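Local coordinates for DUF4847 domain-containing protein (Bacteroides vulgatus, PDB 4ZGF) that is of unknown function but binds calcium ions and probably adopts a lipocalin-like fold of the calycin superfamily, at residues I52-F56 / Y101-F105. Residues are numbered along the deposited sequence.
Sequences IIHGF and YNNEF. With ACT (acetate ion), chain J.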
loop_
_atom_site.group_PDB
_atom_site.type_symbol
_atom_site.label_atom_id
_atom_site.label_comp_id
_atom_site.label_asym_id
_atom_site.label_seq_id
_atom_site.Cartn_x
_atom_site.Cartn_y
_atom_site.Cartn_z
ATOM N N ILE A 52 2.456 12.866 -3.999
ATOM C CA ILE A 52 1.066 12.543 -3.640
ATOM C C ILE A 52 0.983 11.235 -2.828
ATOM O O ILE A 52 0.432 11.191 -1.724
ATOM C CB ILE A 52 0.163 12.490 -4.879
ATOM C CG1 ILE A 52 -0.007 13.902 -5.456
ATOM C CG2 ILE A 52 -1.179 11.853 -4.547
ATOM C CD1 ILE A 52 -0.579 13.962 -6.848
ATOM N N ILE A 53 1.542 10.150 -3.379
ATOM C CA ILE A 53 1.316 8.846 -2.733
ATOM C C ILE A 53 2.092 8.725 -1.429
ATOM O O ILE A 53 1.707 7.963 -0.543
ATOM C CB ILE A 53 1.598 7.647 -3.664
ATOM C CG1 ILE A 53 3.087 7.453 -3.932
ATOM C CG2 ILE A 53 0.728 7.756 -4.906
ATOM C CD1 ILE A 53 3.429 6.220 -4.754
ATOM N N HIS A 54 3.183 9.501 -1.276
ATOM C CA HIS A 54 3.877 9.488 -0.006
ATOM C C HIS A 54 3.024 10.025 1.146
ATOM O O HIS A 54 3.296 9.708 2.308
ATOM C CB HIS A 54 5.185 10.262 -0.080
ATOM C CG HIS A 54 6.220 9.593 -0.906
ATOM N ND1 HIS A 54 7.298 10.299 -1.388
ATOM C CD2 HIS A 54 6.402 8.312 -1.290
ATOM C CE1 HIS A 54 8.103 9.490 -2.040
ATOM N NE2 HIS A 54 7.594 8.280 -2.008
ATOM N N GLY A 55 2.003 10.823 0.821
ATOM C CA GLY A 55 1.044 11.263 1.818
ATOM C C GLY A 55 0.025 10.216 2.228
ATOM O O GLY A 55 -0.786 10.480 3.126
ATOM N N PHE A 56 0.027 9.051 1.595
ATOM C CA PHE A 56 -0.969 8.015 1.882
ATOM C C PHE A 56 -0.487 7.142 3.034
ATOM O O PHE A 56 0.635 6.632 3.026
ATOM C CB PHE A 56 -1.214 7.128 0.656
ATOM C CG PHE A 56 -1.859 7.790 -0.532
ATOM C CD1 PHE A 56 -2.162 9.132 -0.591
ATOM C CD2 PHE A 56 -2.196 7.009 -1.632
ATOM C CE1 PHE A 56 -2.757 9.679 -1.713
ATOM C CE2 PHE A 56 -2.817 7.559 -2.729
ATOM C CZ PHE A 56 -3.119 8.898 -2.774
ATOM N N TYR A 101 -5.125 8.586 -8.116
ATOM C CA TYR A 101 -4.230 7.914 -7.193
ATOM C C TYR A 101 -4.992 7.243 -6.057
ATOM O O TYR A 101 -4.624 6.162 -5.605
ATOM C CB TYR A 101 -3.153 8.850 -6.648
ATOM C CG TYR A 101 -2.319 9.467 -7.729
ATOM C CD1 TYR A 101 -1.359 8.705 -8.387
ATOM C CD2 TYR A 101 -2.527 10.786 -8.149
ATOM C CE1 TYR A 101 -0.583 9.250 -9.406
ATOM C CE2 TYR A 101 -1.763 11.332 -9.172
ATOM C CZ TYR A 101 -0.789 10.547 -9.779
ATOM O OH TYR A 101 -0.004 11.023 -10.841
ATOM N N ASN A 102 -6.060 7.890 -5.573
ATOM C CA ASN A 102 -6.881 7.238 -4.556
ATOM C C ASN A 102 -7.438 5.925 -5.078
ATOM O O ASN A 102 -7.480 4.928 -4.363
ATOM C CB ASN A 102 -8.063 8.118 -4.139
ATOM C CG ASN A 102 -7.713 9.246 -3.203
ATOM O OD1 ASN A 102 -6.547 9.431 -2.816
ATOM N ND2 ASN A 102 -8.727 10.002 -2.798
ATOM N N ASN A 103 -7.944 5.954 -6.302
ATOM C CA ASN A 103 -8.580 4.772 -6.872
ATOM C C ASN A 103 -7.552 3.628 -6.977
ATOM O O ASN A 103 -7.867 2.476 -6.689
ATOM C CB ASN A 103 -9.162 5.099 -8.255
ATOM C CG ASN A 103 -10.241 6.187 -8.228
ATOM O OD1 ASN A 103 -10.738 6.577 -7.184
ATOM N ND2 ASN A 103 -10.552 6.720 -9.404
ATOM N N GLU A 104 -6.323 3.959 -7.368
ATOM C CA GLU A 104 -5.268 2.972 -7.468
ATOM C C GLU A 104 -4.966 2.345 -6.085
ATOM O O GLU A 104 -4.789 1.125 -5.955
ATOM C CB GLU A 104 -4.038 3.622 -8.090
ATOM C CG GLU A 104 -2.907 2.671 -8.350
ATOM C CD GLU A 104 -1.746 3.328 -9.062
ATOM O OE1 GLU A 104 -1.623 4.562 -9.056
ATOM O OE2 GLU A 104 -0.932 2.598 -9.625
ATOM N N PHE A 105 -4.875 3.200 -5.064
ATOM C CA PHE A 105 -4.606 2.731 -3.706
ATOM C C PHE A 105 -5.738 1.847 -3.178
ATOM O O PHE A 105 -5.518 0.761 -2.617
ATOM C CB PHE A 105 -4.384 3.942 -2.804
ATOM C CG PHE A 105 -4.118 3.599 -1.374
ATOM C CD1 PHE A 105 -2.865 3.229 -0.951
ATOM C CD2 PHE A 105 -5.165 3.576 -0.437
ATOM C CE1 PHE A 105 -2.599 2.931 0.389
ATOM C CE2 PHE A 105 -4.908 3.280 0.897
ATOM C CZ PHE A 105 -3.618 2.957 1.301
HETATM C C ACT J . 8.362 13.532 -1.408
HETATM O O ACT J . 8.462 14.742 -1.038
HETATM O OXT ACT J . 7.448 12.943 -1.035
HETATM C CH3 ACT J . 9.404 12.890 -2.296
#
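Aromatic side chains can join helices to a sheet, and this contact is a worked example, set in a curled antiparallel sheet consistent with the calycin, lipocalin-like assignment. The last residues of helix 40-54 and the chain leading to strand 57-60 meet the first turns of helix 100-111, burying 284 Å² between the two segments. Tyr101 opens the contact: its ring lies against both isoleucines, with Ile52 CD1 3.7 Å from Tyr101 CE2 and Ile53 CG2 4.2 Å from Tyr101 CD1, while Phe56 CZ packs 3.9 Å from Tyr101 CB. Tyr101 O lies at the edge of the Phe56 ring, near its plane, 3.7 Å from Phe56 CE2. Asn102 directs its CA-to-CB bond away, yet its amide curls back so that OD1 sits 3.5 Å from Phe56 CZ; its ND2 is hydrogen-bonded to the backbone O of Gln71, tying the helix to the loop after strand 65-70. Glu104 makes no contact with 52-56; its carboxylate forms a salt bridge with Lys30. One turn beyond Tyr101, the CA-to-CB bond of Phe105 points toward 52-56. Phe56, beyond helix 40-54, and Phe105, within helix 100-111, both pack on Val13 and Ile70 of the sheet. Their rings form a T-shaped pair, the edge of Phe56 toward the face of Phe105, with centroids 5.5 Å apart, planes at 75° and Phe56 CD2 3.9 Å from Phe105 CD1.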